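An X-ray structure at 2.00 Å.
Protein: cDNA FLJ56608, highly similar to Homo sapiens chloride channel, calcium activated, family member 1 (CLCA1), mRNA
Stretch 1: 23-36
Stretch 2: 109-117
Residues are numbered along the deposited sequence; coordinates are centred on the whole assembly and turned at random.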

# COMPACT_ATOMS: atom_id res chain seq x y z
N ASN A 23 6.65 -17.65 -3.28
CA ASN A 23 5.27 -17.45 -2.88
C ASN A 23 4.97 -16.00 -2.58
O ASN A 23 4.00 -15.70 -1.87
N ARG A 24 5.78 -15.07 -3.10
CA ARG A 24 5.67 -13.68 -2.69
C ARG A 24 4.27 -13.16 -2.93
O ARG A 24 3.70 -12.47 -2.08
N LEU A 25 3.70 -13.46 -4.10
CA LEU A 25 2.39 -12.92 -4.41
C LEU A 25 1.31 -13.55 -3.54
O LEU A 25 0.38 -12.87 -3.10
N ASN A 26 1.43 -14.85 -3.25
CA ASN A 26 0.52 -15.50 -2.31
C ASN A 26 0.63 -14.87 -0.92
O ASN A 26 -0.39 -14.64 -0.26
N ARG A 27 1.84 -14.57 -0.46
CA ARG A 27 1.99 -13.92 0.83
C ARG A 27 1.41 -12.51 0.81
O ARG A 27 0.78 -12.08 1.80
N LEU A 28 1.58 -11.78 -0.29
CA LEU A 28 0.94 -10.49 -0.40
C LEU A 28 -0.57 -10.64 -0.28
O LEU A 28 -1.22 -9.91 0.47
N ASN A 29 -1.14 -11.62 -0.98
CA ASN A 29 -2.58 -11.81 -0.94
C ASN A 29 -3.05 -12.21 0.45
O ASN A 29 -4.10 -11.77 0.90
N GLN A 30 -2.28 -13.07 1.13
CA GLN A 30 -2.60 -13.45 2.50
C GLN A 30 -2.62 -12.24 3.42
O GLN A 30 -3.56 -12.06 4.21
N ALA A 31 -1.57 -11.42 3.35
CA ALA A 31 -1.49 -10.23 4.20
C ALA A 31 -2.63 -9.26 3.88
O ALA A 31 -3.26 -8.71 4.80
N GLY A 32 -2.88 -9.03 2.58
CA GLY A 32 -3.98 -8.17 2.18
C GLY A 32 -5.34 -8.69 2.63
O GLY A 32 -6.19 -7.92 3.06
N GLN A 33 -5.54 -10.01 2.57
CA GLN A 33 -6.81 -10.57 2.99
C GLN A 33 -6.99 -10.44 4.48
O GLN A 33 -8.06 -10.05 4.94
N LEU A 34 -5.96 -10.75 5.26
CA LEU A 34 -6.03 -10.54 6.69
C LEU A 34 -6.35 -9.09 7.02
O LEU A 34 -7.25 -8.80 7.83
N PHE A 35 -5.62 -8.16 6.42
CA PHE A 35 -5.90 -6.76 6.70
C PHE A 35 -7.33 -6.40 6.36
O PHE A 35 -8.02 -5.75 7.17
N LEU A 36 -7.79 -6.78 5.17
CA LEU A 36 -9.09 -6.33 4.67
C LEU A 36 -10.25 -7.02 5.38
O LEU A 36 -11.25 -6.39 5.70
N ILE A 109 -0.41 4.42 4.40
CA ILE A 109 -0.17 3.51 3.28
C ILE A 109 0.32 2.18 3.85
O ILE A 109 1.15 2.14 4.76
N VAL A 110 -0.27 1.08 3.38
CA VAL A 110 0.25 -0.26 3.66
C VAL A 110 0.93 -0.69 2.35
O VAL A 110 0.25 -1.02 1.36
N LEU A 111 2.25 -0.69 2.35
CA LEU A 111 3.08 -1.01 1.18
C LEU A 111 3.53 -2.46 1.27
O LEU A 111 4.37 -2.81 2.11
N LEU A 112 2.96 -3.31 0.41
CA LEU A 112 3.29 -4.72 0.41
C LEU A 112 4.17 -4.95 -0.84
O LEU A 112 3.71 -4.78 -1.98
N THR A 113 5.44 -5.27 -0.61
CA THR A 113 6.35 -5.36 -1.76
C THR A 113 7.53 -6.24 -1.41
O THR A 113 7.87 -6.39 -0.23
N ASP A 114 8.19 -6.79 -2.46
CA ASP A 114 9.49 -7.42 -2.22
C ASP A 114 10.61 -6.39 -2.07
O ASP A 114 11.73 -6.75 -1.67
N GLY A 115 10.35 -5.12 -2.37
CA GLY A 115 11.32 -4.07 -2.15
C GLY A 115 12.47 -4.00 -3.14
O GLY A 115 13.38 -3.20 -2.94
N GLU A 116 12.42 -4.76 -4.23
CA GLU A 116 13.50 -4.81 -5.21
C GLU A 116 13.32 -3.65 -6.19
O GLU A 116 12.90 -3.82 -7.34
N ASP A 117 13.66 -2.46 -5.71
CA ASP A 117 13.47 -1.20 -6.43
C ASP A 117 14.53 -0.23 -5.93
O ASP A 117 14.58 0.06 -4.73

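Helix 24-36 lies across strand 109-113 and runs nearly antiparallel to it (159° between their N-to-C directions, closest approach of the axes 8.9 Å), so the start of the helix meets the end of the strand and the turn after it. The contact is narrow, burying 342 Å² in total, and is built by one edge of the helix: Arg24, Leu28, Ala31 with its neighbour Gly32, and Phe35, which recur every three or four residues along one side of the helix. From the strand, Val110 and Leu112 point toward the helix, while Thr113 between Leu112 and Asp114 points away, as alternation along a strand requires.

Leu112 is the central bump and gives the largest covered area, 84 Å². Its rotamer is m, t, and it enters a hollow walled by Leu28, Ala31 and Gly32. Leu112 CD1 lies 4.1 Å from Ala31 CB and 4.0 Å from the backbone N of Gly32. Ala31 offers a methyl and Gly32 its backbone as the floor of the hollow; an ideal CB on Gly32 would lie 4.3 Å from Leu112 CD1, a contact distance, so the geometry does not show that the glycine is needed for the fit. Leu28 closes the hollow from the side of the helix start. Its CA-to-CB bond points sideways, but with chi1 t and chi2 between wells at 149° the end of the side chain comes nearer, setting Leu28 CD1 3.8 Å from Leu112 CB and 3.6 Å from Leu112 O. The backbones are close here, with the CA atoms of Leu28 and Leu112 6.3 Å apart.

One turn beyond Ala31, Phe35 (chi1 t, chi2 72°) reaches past the small residues toward Val110. The tip of the Phe35 ring, CZ, meets Val110 CG2 at 4.2 Å in an oblique approach; Val110 has chi1 t. This looser apolar touch covers 33 Å² on each residue.

The other end is polar. Arg24 (m, t, t) extends beyond the strand end to the turn, where Asp114 (p) and Glu116 (m, t) both point toward the helix. Arg24 NH1 donates to Asp114 OD2 at 3.0 Å and to Glu116 OE2 at 2.9 Å, both hydrogen bonds within salt bridges. The two oxygens lie at the edge of the guanidinium, near its plane, and Arg24 NH1 makes both bonds. The turn is braced from within: Glu116 N donates to Asp114 OD1 (3.0 Å), leaving OD2 for the arginine and a partner elsewhere in the structure, and Gly115 N donates to Thr113 OG1 (2.9 Å). Gly115 has a positive phi of 76°, which favours glycine.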

# COMPACT_ATOMS: atom_id res chain seq x y z
CB ASN A 23 4.95 -18.31 -1.66
CG ASN A 23 4.89 -19.79 -1.99
OD1 ASN A 23 4.13 -20.20 -2.87
ND2 ASN A 23 5.69 -20.58 -1.30
CB ARG A 24 6.68 -12.82 -3.43
CG ARG A 24 8.08 -13.21 -3.14
CD ARG A 24 9.03 -12.44 -4.00
NE ARG A 24 10.40 -12.88 -3.76
CZ ARG A 24 11.48 -12.24 -4.18
NH1 ARG A 24 11.40 -11.11 -4.89
NH2 ARG A 24 12.66 -12.73 -3.88
CB LEU A 25 2.09 -13.12 -5.89
CG LEU A 25 0.88 -12.33 -6.39
CD1 LEU A 25 1.11 -10.86 -6.35
CD2 LEU A 25 0.54 -12.78 -7.81
CB ASN A 26 0.80 -17.00 -2.22
CG ASN A 26 0.13 -17.80 -3.32
OD1 ASN A 26 -0.95 -17.44 -3.82
ND2 ASN A 26 0.76 -18.91 -3.71
CB ARG A 27 3.46 -13.89 1.24
CG ARG A 27 3.91 -15.20 1.86
CD ARG A 27 5.43 -15.22 2.14
NE ARG A 27 6.16 -15.82 1.03
CZ ARG A 27 7.23 -15.28 0.46
NH1 ARG A 27 7.71 -14.12 0.89
NH2 ARG A 27 7.83 -15.90 -0.56
CB LEU A 28 1.31 -9.80 -1.71
CG LEU A 28 0.64 -8.45 -1.97
CD1 LEU A 28 1.56 -7.56 -2.79
CD2 LEU A 28 -0.69 -8.63 -2.71
CB ASN A 29 -3.03 -12.84 -1.97
CG ASN A 29 -3.06 -12.29 -3.37
OD1 ASN A 29 -3.29 -11.10 -3.56
ND2 ASN A 29 -2.79 -13.14 -4.34
CB GLN A 30 -1.56 -14.45 3.02
CG GLN A 30 -1.90 -15.91 2.87
CD GLN A 30 -0.82 -16.80 3.49
OE1 GLN A 30 0.17 -17.14 2.84
NE2 GLN A 30 -1.01 -17.15 4.76
CB ALA A 31 -0.14 -9.55 4.03
CB GLN A 33 -6.94 -12.03 2.59
CG GLN A 33 -7.50 -12.20 1.19
CD GLN A 33 -7.92 -13.61 0.90
OE1 GLN A 33 -8.59 -14.25 1.71
NE2 GLN A 33 -7.52 -14.12 -0.27
CB LEU A 34 -4.71 -10.93 7.34
CG LEU A 34 -4.78 -11.03 8.85
CD1 LEU A 34 -5.47 -12.36 9.17
CD2 LEU A 34 -3.42 -10.94 9.47
CB PHE A 35 -4.96 -5.87 5.94
CG PHE A 35 -5.10 -4.44 6.30
CD1 PHE A 35 -4.65 -3.96 7.53
CD2 PHE A 35 -5.66 -3.56 5.40
CE1 PHE A 35 -4.77 -2.64 7.86
CE2 PHE A 35 -5.77 -2.23 5.72
CZ PHE A 35 -5.34 -1.76 6.95
CB LEU A 36 -9.19 -6.56 3.16
CG LEU A 36 -8.28 -5.69 2.30
CD1 LEU A 36 -8.35 -6.07 0.83
CD2 LEU A 36 -8.70 -4.23 2.50
CB ILE A 109 0.86 4.12 2.31
CG1 ILE A 109 0.21 5.13 1.36
CG2 ILE A 109 1.53 3.01 1.54
CD1 ILE A 109 -0.47 6.25 2.03
CB VAL A 110 -0.85 -1.23 4.10
CG1 VAL A 110 -0.27 -2.62 4.34
CG2 VAL A 110 -1.53 -0.72 5.41
CB LEU A 111 4.28 -0.08 1.11
CG LEU A 111 5.24 -0.26 -0.08
CD1 LEU A 111 4.45 -0.29 -1.39
CD2 LEU A 111 6.25 0.88 -0.06
CB LEU A 112 2.03 -5.60 0.41
CG LEU A 112 1.03 -5.38 1.57
CD1 LEU A 112 -0.15 -6.33 1.54
CD2 LEU A 112 1.69 -5.50 2.91
CB THR A 113 6.87 -3.98 -2.19
OG1 THR A 113 7.81 -4.08 -3.27
CG2 THR A 113 7.60 -3.33 -0.99
CB ASP A 114 9.86 -8.46 -3.31
CG ASP A 114 9.95 -7.90 -4.72
OD1 ASP A 114 10.26 -6.72 -4.95
OD2 ASP A 114 9.71 -8.71 -5.62
CB GLU A 116 13.50 -6.16 -5.90
CG GLU A 116 13.83 -7.24 -4.91
CD GLU A 116 13.67 -8.63 -5.43
OE1 GLU A 116 13.34 -8.76 -6.63
OE2 GLU A 116 13.87 -9.60 -4.65
CB ASP A 117 12.07 -0.65 -6.18
CG ASP A 117 11.80 0.63 -6.94
OD1 ASP A 117 12.71 1.19 -7.61
OD2 ASP A 117 10.64 1.09 -6.84